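Local coordinates for protein beta-1,3-1,4-glucanase (Caldicellulosiruptor sp. F32, PDB 5H4R) that probably hydrolyses mixed-linkage beta-1,3-1,4-glucans such as lichenan, as a family 5 glycoside hydrolase with a TIM-barrel fold, at residues S110-Q123 / K161-F174. The protein carries 1 engineered substitution. Numbering follows the deposited sequence.
Sequences SNFTISKRWLDRVQ and KYVKSIWTQVATRF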
ATOM      1  N   SER A 110      23.677  -0.063 -16.200  1.00 28.07           N
ATOM      2  CA  SER A 110      24.121  -0.735 -14.984  1.00 33.16           C
ATOM      3  C   SER A 110      23.667  -0.019 -13.721  1.00 31.29           C
ATOM      4  O   SER A 110      23.629  -0.645 -12.655  1.00 31.29           O
ATOM      5  CB  SER A 110      25.644  -0.878 -14.974  1.00 27.60           C
ATOM      6  OG  SER A 110      26.277   0.329 -15.366  1.00 34.14           O
ATOM      7  N   ASN A 111      23.304   1.262 -13.796  1.00 23.55           N
ATOM      8  CA  ASN A 111      22.842   1.961 -12.602  1.00 15.93           C
ATOM      9  C   ASN A 111      21.365   2.322 -12.677  1.00 14.76           C
ATOM     10  O   ASN A 111      20.927   3.293 -12.057  1.00 15.85           O
ATOM     11  CB  ASN A 111      23.688   3.202 -12.316  1.00 22.08           C
ATOM     12  CG  ASN A 111      23.599   3.622 -10.834  1.00 42.04           C
ATOM     13  OD1 ASN A 111      23.301   2.793  -9.964  1.00 25.50           O
ATOM     14  ND2 ASN A 111      23.836   4.899 -10.551  1.00 41.89           N
ATOM     15  N   PHE A 112      20.578   1.525 -13.397  1.00 14.57           N
ATOM     16  CA  PHE A 112      19.112   1.576 -13.343  1.00 13.26           C
ATOM     17  C   PHE A 112      18.575   2.982 -13.611  1.00 13.10           C
ATOM     18  O   PHE A 112      17.777   3.537 -12.841  1.00 14.21           O
ATOM     19  CB  PHE A 112      18.568   1.075 -11.990  1.00 14.91           C
ATOM     20  CG  PHE A 112      19.101  -0.273 -11.544  1.00 15.45           C
ATOM     21  CD1 PHE A 112      18.654  -1.453 -12.124  1.00 16.78           C
ATOM     22  CD2 PHE A 112      19.998  -0.356 -10.492  1.00 14.83           C
ATOM     23  CE1 PHE A 112      19.123  -2.677 -11.699  1.00 16.46           C
ATOM     24  CE2 PHE A 112      20.465  -1.588 -10.055  1.00 13.90           C
ATOM     25  CZ  PHE A 112      20.027  -2.748 -10.654  1.00 16.32           C
ATOM     26  N   THR A 113      18.964   3.531 -14.748  1.00 13.92           N
ATOM     27  CA  THR A 113      18.446   4.833 -15.143  1.00 13.96           C
ATOM     28  C   THR A 113      16.983   4.703 -15.510  1.00 13.17           C
ATOM     29  O   THR A 113      16.645   3.953 -16.431  1.00 13.33           O
ATOM     30  CB  THR A 113      19.222   5.394 -16.327  1.00 17.74           C
ATOM     31  OG1 THR A 113      20.605   5.496 -15.996  1.00 17.25           O
ATOM     32  CG2 THR A 113      18.692   6.777 -16.684  1.00 19.76           C
ATOM     33  N   ILE A 114      16.131   5.476 -14.843  1.00 12.88           N
ATOM     34  CA  ILE A 114      14.694   5.454 -15.129  1.00 11.82           C
ATOM     35  C   ILE A 114      14.421   6.232 -16.410  1.00 12.52           C
ATOM     36  O   ILE A 114      14.902   7.358 -16.593  1.00 14.59           O
ATOM     37  CB  ILE A 114      13.888   6.036 -13.956  1.00 11.29           C
ATOM     38  CG1 ILE A 114      14.115   5.230 -12.667  1.00 12.64           C
ATOM     39  CG2 ILE A 114      12.408   6.045 -14.300  1.00 12.39           C
ATOM     40  CD1 ILE A 114      13.575   5.922 -11.424  1.00 12.71           C
ATOM     41  N   SER A 115      13.642   5.620 -17.296  1.00 12.51           N
ATOM     42  CA  SER A 115      13.160   6.285 -18.497  1.00 14.86           C
ATOM     43  C   SER A 115      12.498   7.609 -18.151  1.00 13.02           C
ATOM     44  O   SER A 115      11.600   7.665 -17.303  1.00 13.38           O
ATOM     45  CB  SER A 115      12.154   5.390 -19.218  1.00 22.58           C
ATOM     46  OG  SER A 115      11.267   6.186 -19.988  1.00 25.59           O
ATOM     47  N   LYS A 116      12.958   8.671 -18.809  1.00 14.38           N
ATOM     48  CA  LYS A 116      12.377   9.986 -18.572  1.00 15.47           C
ATOM     49  C   LYS A 116      10.882  10.008 -18.883  1.00 14.10           C
ATOM     50  O   LYS A 116      10.108  10.619 -18.140  1.00 15.07           O
ATOM     51  CB  LYS A 116      13.099  11.045 -19.389  1.00 18.35           C
ATOM     52  CG  LYS A 116      12.646  12.455 -19.049  1.00 20.40           C
ATOM     53  CD  LYS A 116      13.449  13.501 -19.822  1.00 24.24           C
ATOM     54  CE  LYS A 116      12.945  14.913 -19.549  1.00 41.63           C
ATOM     55  NZ  LYS A 116      11.519  15.095 -19.954  1.00 31.27           N
ATOM     56  N   ARG A 117      10.456   9.363 -19.980  1.00 14.07           N
ATOM     57  CA  ARG A 117       9.040   9.409 -20.340  1.00 13.91           C
ATOM     58  C   ARG A 117       8.190   8.763 -19.264  1.00 12.66           C
ATOM     59  O   ARG A 117       7.112   9.258 -18.929  1.00 12.34           O
ATOM     60  CB  ARG A 117       8.799   8.729 -21.694  1.00 14.69           C
ATOM     61  CG  ARG A 117       9.335   9.542 -22.839  1.00 22.49           C
ATOM     62  CD  ARG A 117       9.052   8.896 -24.171  1.00 29.93           C
ATOM     63  NE  ARG A 117       7.627   8.882 -24.503  1.00 30.40           N
ATOM     64  CZ  ARG A 117       6.880   7.784 -24.637  1.00 24.72           C
ATOM     65  NH1 ARG A 117       7.403   6.580 -24.476  1.00 25.52           N
ATOM     66  NH2 ARG A 117       5.600   7.893 -24.962  1.00 32.11           N
ATOM     67  N   TRP A 118       8.691   7.692 -18.668  1.00 12.76           N
ATOM     68  CA  TRP A 118       7.942   7.003 -17.622  1.00 10.98           C
ATOM     69  C   TRP A 118       7.839   7.857 -16.365  1.00 10.42           C
ATOM     70  O   TRP A 118       6.749   8.040 -15.805  1.00 11.30           O
ATOM     71  CB  TRP A 118       8.610   5.669 -17.325  1.00 10.67           C
ATOM     72  CG  TRP A 118       7.907   4.834 -16.291  1.00  9.74           C
ATOM     73  CD1 TRP A 118       8.336   4.566 -15.031  1.00 12.27           C
ATOM     74  CD2 TRP A 118       6.664   4.122 -16.448  1.00 10.06           C
ATOM     75  NE1 TRP A 118       7.448   3.744 -14.395  1.00 13.22           N
ATOM     76  CE2 TRP A 118       6.414   3.457 -15.239  1.00 10.91           C
ATOM     77  CE3 TRP A 118       5.747   3.984 -17.502  1.00 10.64           C
ATOM     78  CZ2 TRP A 118       5.271   2.664 -15.039  1.00 11.64           C
ATOM     79  CZ3 TRP A 118       4.622   3.207 -17.303  1.00 11.28           C
ATOM     80  CH2 TRP A 118       4.407   2.545 -16.088  1.00 10.81           C
ATOM     81  N   LEU A 119       8.970   8.389 -15.895  1.00 10.63           N
ATOM     82  CA  LEU A 119       8.941   9.204 -14.687  1.00 10.27           C
ATOM     83  C   LEU A 119       8.119  10.474 -14.896  1.00 10.62           C
ATOM     84  O   LEU A 119       7.366  10.890 -14.001  1.00 12.53           O
ATOM     85  CB  LEU A 119      10.372   9.536 -14.262  1.00 10.67           C
ATOM     86  CG  LEU A 119      10.539  10.304 -12.940  1.00 10.63           C
ATOM     87  CD1 LEU A 119       9.864   9.598 -11.775  1.00 13.10           C
ATOM     88  CD2 LEU A 119      12.007  10.447 -12.676  1.00 11.03           C
ATOM     89  N   ASP A 120       8.207  11.071 -16.087  1.00 11.53           N
ATOM     90  CA  ASP A 120       7.373  12.221 -16.432  1.00 12.05           C
ATOM     91  C   ASP A 120       5.883  11.887 -16.329  1.00 12.70           C
ATOM     92  O   ASP A 120       5.090  12.690 -15.824  1.00 11.48           O
ATOM     93  CB  ASP A 120       7.666  12.702 -17.856  1.00 13.23           C
ATOM     94  CG  ASP A 120       9.027  13.377 -18.029  1.00 17.28           C
ATOM     95  OD1 ASP A 120       9.758  13.639 -17.053  1.00 15.94           O
ATOM     96  OD2 ASP A 120       9.350  13.692 -19.201  1.00 19.65           O
ATOM     97  N   ARG A 121       5.479  10.716 -16.831  1.00 12.23           N
ATOM     98  CA  ARG A 121       4.064  10.342 -16.780  1.00 10.87           C
ATOM     99  C   ARG A 121       3.600  10.096 -15.344  1.00  9.93           C
ATOM    100  O   ARG A 121       2.514  10.542 -14.956  1.00 10.35           O
ATOM    101  CB  ARG A 121       3.814   9.122 -17.669  1.00 12.41           C
ATOM    102  CG  ARG A 121       2.369   8.603 -17.612  1.00 12.84           C
ATOM    103  CD  ARG A 121       1.312   9.637 -18.044  1.00 11.33           C
ATOM    104  NE  ARG A 121      -0.019   9.093 -17.794  1.00 11.97           N
ATOM    105  CZ  ARG A 121      -1.110   9.816 -17.560  1.00 16.44           C
ATOM    106  NH1 ARG A 121      -1.074  11.148 -17.608  1.00 14.71           N
ATOM    107  NH2 ARG A 121      -2.254   9.201 -17.302  1.00 16.69           N
ATOM    108  N   VAL A 122       4.402   9.387 -14.541  1.00  9.31           N
ATOM    109  CA  VAL A 122       4.085   9.199 -13.127  1.00  8.85           C
ATOM    110  C   VAL A 122       3.895  10.548 -12.454  1.00 11.03           C
ATOM    111  O   VAL A 122       2.957  10.751 -11.676  1.00 10.23           O
ATOM    112  CB  VAL A 122       5.191   8.376 -12.440  1.00 10.96           C
ATOM    113  CG1 VAL A 122       4.980   8.359 -10.937  1.00 10.93           C
ATOM    114  CG2 VAL A 122       5.191   6.936 -12.986  1.00  9.49           C
ATOM    115  N   GLN A 123       4.780  11.497 -12.752  1.00  9.99           N
ATOM    116  CA  GLN A 123       4.690  12.819 -12.125  1.00 11.02           C
ATOM    117  C   GLN A 123       3.413  13.546 -12.530  1.00 11.67           C
ATOM    118  O   GLN A 123       2.814  14.274 -11.725  1.00 11.88           O
ATOM    119  CB  GLN A 123       5.923  13.641 -12.489  1.00 10.56           C
ATOM    120  CG  GLN A 123       5.946  15.007 -11.834  1.00 11.12           C
ATOM    121  CD  GLN A 123       7.201  15.807 -12.121  1.00 12.04           C
ATOM    122  OE1 GLN A 123       7.863  15.635 -13.162  1.00 13.53           O
ATOM    123  NE2 GLN A 123       7.533  16.719 -11.205  1.00 13.66           N
ATOM    124  N   LYS A 161      22.059  -1.316  -4.532  1.00 11.03           N
ATOM    125  CA  LYS A 161      22.264  -0.439  -5.682  1.00 12.09           C
ATOM    126  C   LYS A 161      20.940  -0.015  -6.290  1.00 10.53           C
ATOM    127  O   LYS A 161      20.765   1.144  -6.696  1.00 10.51           O
ATOM    128  CB  LYS A 161      23.117  -1.153  -6.720  1.00 13.99           C
ATOM    129  CG  LYS A 161      23.500  -0.314  -7.889  1.00 15.98           C
ATOM    130  CD  LYS A 161      24.428  -1.091  -8.843  1.00 24.00           C
ATOM    131  CE  LYS A 161      24.977  -0.228  -9.968  1.00 33.48           C
ATOM    132  NZ  LYS A 161      25.974   0.779  -9.513  1.00 66.84           N
ATOM    133  N   TYR A 162      19.992  -0.954  -6.375  1.00 10.11           N
ATOM    134  CA  TYR A 162      18.677  -0.671  -6.946  1.00 11.78           C
ATOM    135  C   TYR A 162      17.889   0.308  -6.087  1.00 12.27           C
ATOM    136  O   TYR A 162      17.346   1.297  -6.597  1.00 10.60           O
ATOM    137  CB  TYR A 162      17.897  -1.985  -7.116  1.00 14.03           C
ATOM    138  CG  TYR A 162      16.593  -1.822  -7.871  1.00 10.75           C
ATOM    139  CD1 TYR A 162      16.599  -1.558  -9.226  1.00 11.39           C
ATOM    140  CD2 TYR A 162      15.347  -1.937  -7.231  1.00 11.90           C
ATOM    141  CE1 TYR A 162      15.434  -1.402  -9.939  1.00 11.89           C
ATOM    142  CE2 TYR A 162      14.155  -1.776  -7.961  1.00 10.50           C
ATOM    143  CZ  TYR A 162      14.217  -1.521  -9.313  1.00 11.45           C
ATOM    144  OH  TYR A 162      13.093  -1.350 -10.096  1.00 12.49           O
ATOM    145  N   VAL A 163      17.800   0.045  -4.782  1.00 12.16           N
ATOM    146  CA  VAL A 163      17.109   0.965  -3.873  1.00 12.85           C
ATOM    147  C   VAL A 163      17.749   2.350  -3.939  1.00 11.07           C
ATOM    148  O   VAL A 163      17.057   3.366  -4.100  1.00 12.18           O
ATOM    149  CB  VAL A 163      17.109   0.396  -2.439  1.00 11.77           C
ATOM    150  CG1 VAL A 163      16.551   1.418  -1.439  1.00 11.53           C
ATOM    151  CG2 VAL A 163      16.308  -0.882  -2.378  1.00 12.78           C
ATOM    152  N   LYS A 164      19.086   2.412  -3.842  1.00 11.61           N
ATOM    153  CA  LYS A 164      19.787   3.699  -3.916  1.00 11.46           C
ATOM    154  C   LYS A 164      19.462   4.427  -5.213  1.00 13.95           C
ATOM    155  O   LYS A 164      19.156   5.625  -5.207  1.00 13.73           O
ATOM    156  CB  LYS A 164      21.295   3.497  -3.785  1.00 13.04           C
ATOM    157  CG  LYS A 164      21.787   3.208  -2.395  1.00 22.04           C
ATOM    158  CD  LYS A 164      23.316   3.330  -2.333  1.00 34.75           C
ATOM    159  CE  LYS A 164      23.837   3.016  -0.940  1.00 46.42           C
ATOM    160  NZ  LYS A 164      25.321   3.022  -0.878  1.00 43.26           N
ATOM    161  N   SER A 165      19.525   3.725  -6.345  1.00 10.14           N
ATOM    162  CA  SER A 165      19.372   4.400  -7.628  1.00  9.71           C
ATOM    163  C   SER A 165      17.941   4.838  -7.872  1.00  9.54           C
ATOM    164  O   SER A 165      17.697   5.982  -8.280  1.00 11.28           O
ATOM    165  CB  SER A 165      19.825   3.528  -8.784  1.00 13.54           C
ATOM    166  OG  SER A 165      19.678   4.297  -9.971  1.00 15.77           O
ATOM    167  N   ILE A 166      16.973   3.930  -7.687  1.00  9.50           N
ATOM    168  CA  ILE A 166      15.574   4.309  -7.869  1.00  9.75           C
ATOM    169  C   ILE A 166      15.217   5.480  -6.970  1.00 11.88           C
ATOM    170  O   ILE A 166      14.627   6.465  -7.433  1.00 11.99           O
ATOM    171  CB  ILE A 166      14.634   3.115  -7.624  1.00  9.23           C
ATOM    172  CG1 ILE A 166      14.860   2.003  -8.653  1.00 11.39           C
ATOM    173  CG2 ILE A 166      13.172   3.565  -7.645  1.00 10.36           C
ATOM    174  CD1 ILE A 166      14.591   2.373 -10.126  1.00 17.47           C
ATOM    175  N   TRP A 167      15.554   5.392  -5.674  1.00 11.34           N
ATOM    176  CA  TRP A 167      15.087   6.420  -4.765  1.00  9.93           C
ATOM    177  C   TRP A 167      15.871   7.711  -4.907  1.00 12.79           C
ATOM    178  O   TRP A 167      15.288   8.774  -4.705  1.00 12.14           O
ATOM    179  CB  TRP A 167      15.060   5.908  -3.320  1.00 10.12           C
ATOM    180  CG  TRP A 167      13.795   5.149  -3.103  1.00  7.99           C
ATOM    181  CD1 TRP A 167      13.648   3.802  -2.854  1.00 10.61           C
ATOM    182  CD2 TRP A 167      12.468   5.688  -3.173  1.00  7.65           C
ATOM    183  NE1 TRP A 167      12.320   3.487  -2.769  1.00 10.86           N
ATOM    184  CE2 TRP A 167      11.571   4.619  -2.955  1.00  8.89           C
ATOM    185  CE3 TRP A 167      11.953   6.970  -3.388  1.00 10.10           C
ATOM    186  CZ2 TRP A 167      10.195   4.794  -2.953  1.00  9.09           C
ATOM    187  CZ3 TRP A 167      10.579   7.142  -3.387  1.00 11.98           C
ATOM    188  CH2 TRP A 167       9.719   6.059  -3.169  1.00  9.66           C
ATOM    189  N   THR A 168      17.138   7.672  -5.343  1.00 10.33           N
ATOM    190  CA  THR A 168      17.817   8.924  -5.645  1.00 10.25           C
ATOM    191  C   THR A 168      17.098   9.640  -6.779  1.00 11.11           C
ATOM    192  O   THR A 168      16.845  10.849  -6.717  1.00 12.32           O
ATOM    193  CB  THR A 168      19.287   8.670  -6.005  1.00 11.06           C
ATOM    194  OG1 THR A 168      20.005   8.190  -4.869  1.00 12.22           O
ATOM    195  CG2 THR A 168      19.957   9.953  -6.468  1.00 14.00           C
ATOM    196  N   GLN A 169      16.755   8.895  -7.836  1.00  9.69           N
ATOM    197  CA  GLN A 169      16.118   9.496  -8.998  1.00 10.34           C
ATOM    198  C   GLN A 169      14.725   9.990  -8.666  1.00 10.34           C
ATOM    199  O   GLN A 169      14.358  11.114  -9.027  1.00 12.78           O
ATOM    200  CB  GLN A 169      16.060   8.508 -10.155  1.00 10.44           C
ATOM    201  CG  GLN A 169      17.410   8.207 -10.738  1.00 10.74           C
ATOM    202  CD  GLN A 169      17.343   7.122 -11.767  1.00 12.76           C
ATOM    203  OE1 GLN A 169      16.967   7.366 -12.928  1.00 12.57           O
ATOM    204  NE2 GLN A 169      17.727   5.914 -11.373  1.00 13.69           N
ATOM    205  N   VAL A 170      13.919   9.155  -8.005  1.00 10.05           N
ATOM    206  CA  VAL A 170      12.546   9.544  -7.701  1.00  9.77           C
ATOM    207  C   VAL A 170      12.527  10.668  -6.670  1.00 10.15           C
ATOM    208  O   VAL A 170      11.816  11.671  -6.828  1.00 10.38           O
ATOM    209  CB  VAL A 170      11.735   8.322  -7.243  1.00  9.34           C
ATOM    210  CG1 VAL A 170      10.335   8.737  -6.793  1.00 12.32           C
ATOM    211  CG2 VAL A 170      11.689   7.293  -8.385  1.00 14.68           C
ATOM    212  N   ALA A 171      13.289  10.522  -5.585  1.00 11.32           N
ATOM    213  CA  ALA A 171      13.273  11.557  -4.558  1.00  9.25           C
ATOM    214  C   ALA A 171      13.750  12.887  -5.121  1.00 10.44           C
ATOM    215  O   ALA A 171      13.215  13.950  -4.772  1.00 11.06           O
ATOM    216  CB  ALA A 171      14.134  11.145  -3.365  1.00  9.90           C
ATOM    217  N   THR A 172      14.751  12.858  -6.005  1.00 10.57           N
ATOM    218  CA  THR A 172      15.233  14.108  -6.578  1.00  9.78           C
ATOM    219  C   THR A 172      14.142  14.776  -7.411  1.00  9.20           C
ATOM    220  O   THR A 172      13.940  15.993  -7.327  1.00 10.52           O
ATOM    221  CB  THR A 172      16.504  13.863  -7.415  1.00 10.71           C
ATOM    222  OG1 THR A 172      17.566  13.423  -6.564  1.00 13.58           O
ATOM    223  CG2 THR A 172      16.954  15.148  -8.096  1.00 14.20           C
ATOM    224  N   ARG A 173      13.415  14.001  -8.216  1.00  8.52           N
ATOM    225  CA  ARG A 173      12.369  14.588  -9.044  1.00 12.63           C
ATOM    226  C   ARG A 173      11.329  15.292  -8.185  1.00  9.54           C
ATOM    227  O   ARG A 173      10.829  16.353  -8.560  1.00 11.39           O
ATOM    228  CB  ARG A 173      11.712  13.498  -9.894  1.00 12.87           C
ATOM    229  CG  ARG A 173      10.536  13.955 -10.766  1.00 12.46           C
ATOM    230  CD  ARG A 173      10.986  14.948 -11.827  1.00 12.19           C
ATOM    231  NE  ARG A 173      11.737  14.306 -12.914  1.00 12.36           N
ATOM    232  CZ  ARG A 173      11.190  13.861 -14.042  1.00 16.09           C
ATOM    233  NH1 ARG A 173       9.895  13.996 -14.251  1.00 16.28           N
ATOM    234  NH2 ARG A 173      11.941  13.317 -14.983  1.00 17.95           N
ATOM    235  N   PHE A 174      10.969  14.688  -7.047  1.00 10.15           N
ATOM    236  CA  PHE A 174       9.848  15.136  -6.229  1.00 10.39           C
ATOM    237  C   PHE A 174      10.299  15.919  -4.999  1.00 10.94           C
ATOM    238  O   PHE A 174       9.493  16.126  -4.084  1.00 12.46           O
ATOM    239  CB  PHE A 174       8.987  13.936  -5.813  1.00 10.31           C
ATOM    240  CG  PHE A 174       8.200  13.334  -6.940  1.00  8.95           C
ATOM    241  CD1 PHE A 174       7.019  13.909  -7.384  1.00 13.54           C
ATOM    242  CD2 PHE A 174       8.651  12.181  -7.570  1.00  8.83           C
ATOM    243  CE1 PHE A 174       6.293  13.336  -8.418  1.00 11.68           C
ATOM    244  CE2 PHE A 174       7.934  11.614  -8.595  1.00  8.58           C
ATOM    245  CZ  PHE A 174       6.776  12.194  -9.042  1.00  9.44           C
TER
HETATM  246  O   HOH W   1      26.883   1.010 -12.458  1.00 35.79           O
HETATM  247  O   HOH W   2      22.856   2.869  -7.178  1.00 21.94           O
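R173 lies across helix 116-123 as a knob among K116, L119, D120 and Q123. It buries the most surface of any residue here. Its CG stands anti to the backbone N (chi1 177°), and bends at chi2 and chi3 fold the chain so that the guanidinium reaches the other helix. R173 NH1 donates to D120 OD1 at 2.8 Å in a salt bridge, using that oxygen's anti lone pair. It also donates to Q123 OE1, from above the amide carbonyl plane. L119 CD2 lies over one face of the guanidinium, toward the rim, 3.7 Å from R173 NH2. K116 NZ takes the syn lone pair of D120 OD2, so the carboxylate is shared between two cations. With an alanine here, D120 would probably be held less firmly, by K116 but by no charge from the other helix, and the Q123 amide would be freer to turn.

At the other end F112 packs against Y162. The edge of Y162 meets its ring face in a T-shaped pair, planes at 86°, with Y162 CD1 over the ring centre. The Y162 hydroxyl hydrogen-bonds to D143.

Between these two ends, Q169 clasps the backbone of 112-114. Q169 NE2 donates to F112 O at 2.8 Å, from above the carbonyl plane. I114 N donates to Q169 OE1 on an in-plane lone pair, nearly straight at 172°. Nearby, S165 OG donates to N111 O at 2.6 Å. I114 CD1 packs on V170 CG2 at 3.8 Å, and Q123 CA meets the edge of F174.

The contact joins the helices that precede and follow barrel strand 135-139; V170 and F174 of the second touch that strand. Its chemistry implies a divided grip: a charged cluster ties helix to helix, while the Q169 amide and S165 hydroxyl bind N111 O, F112 O and I114 N.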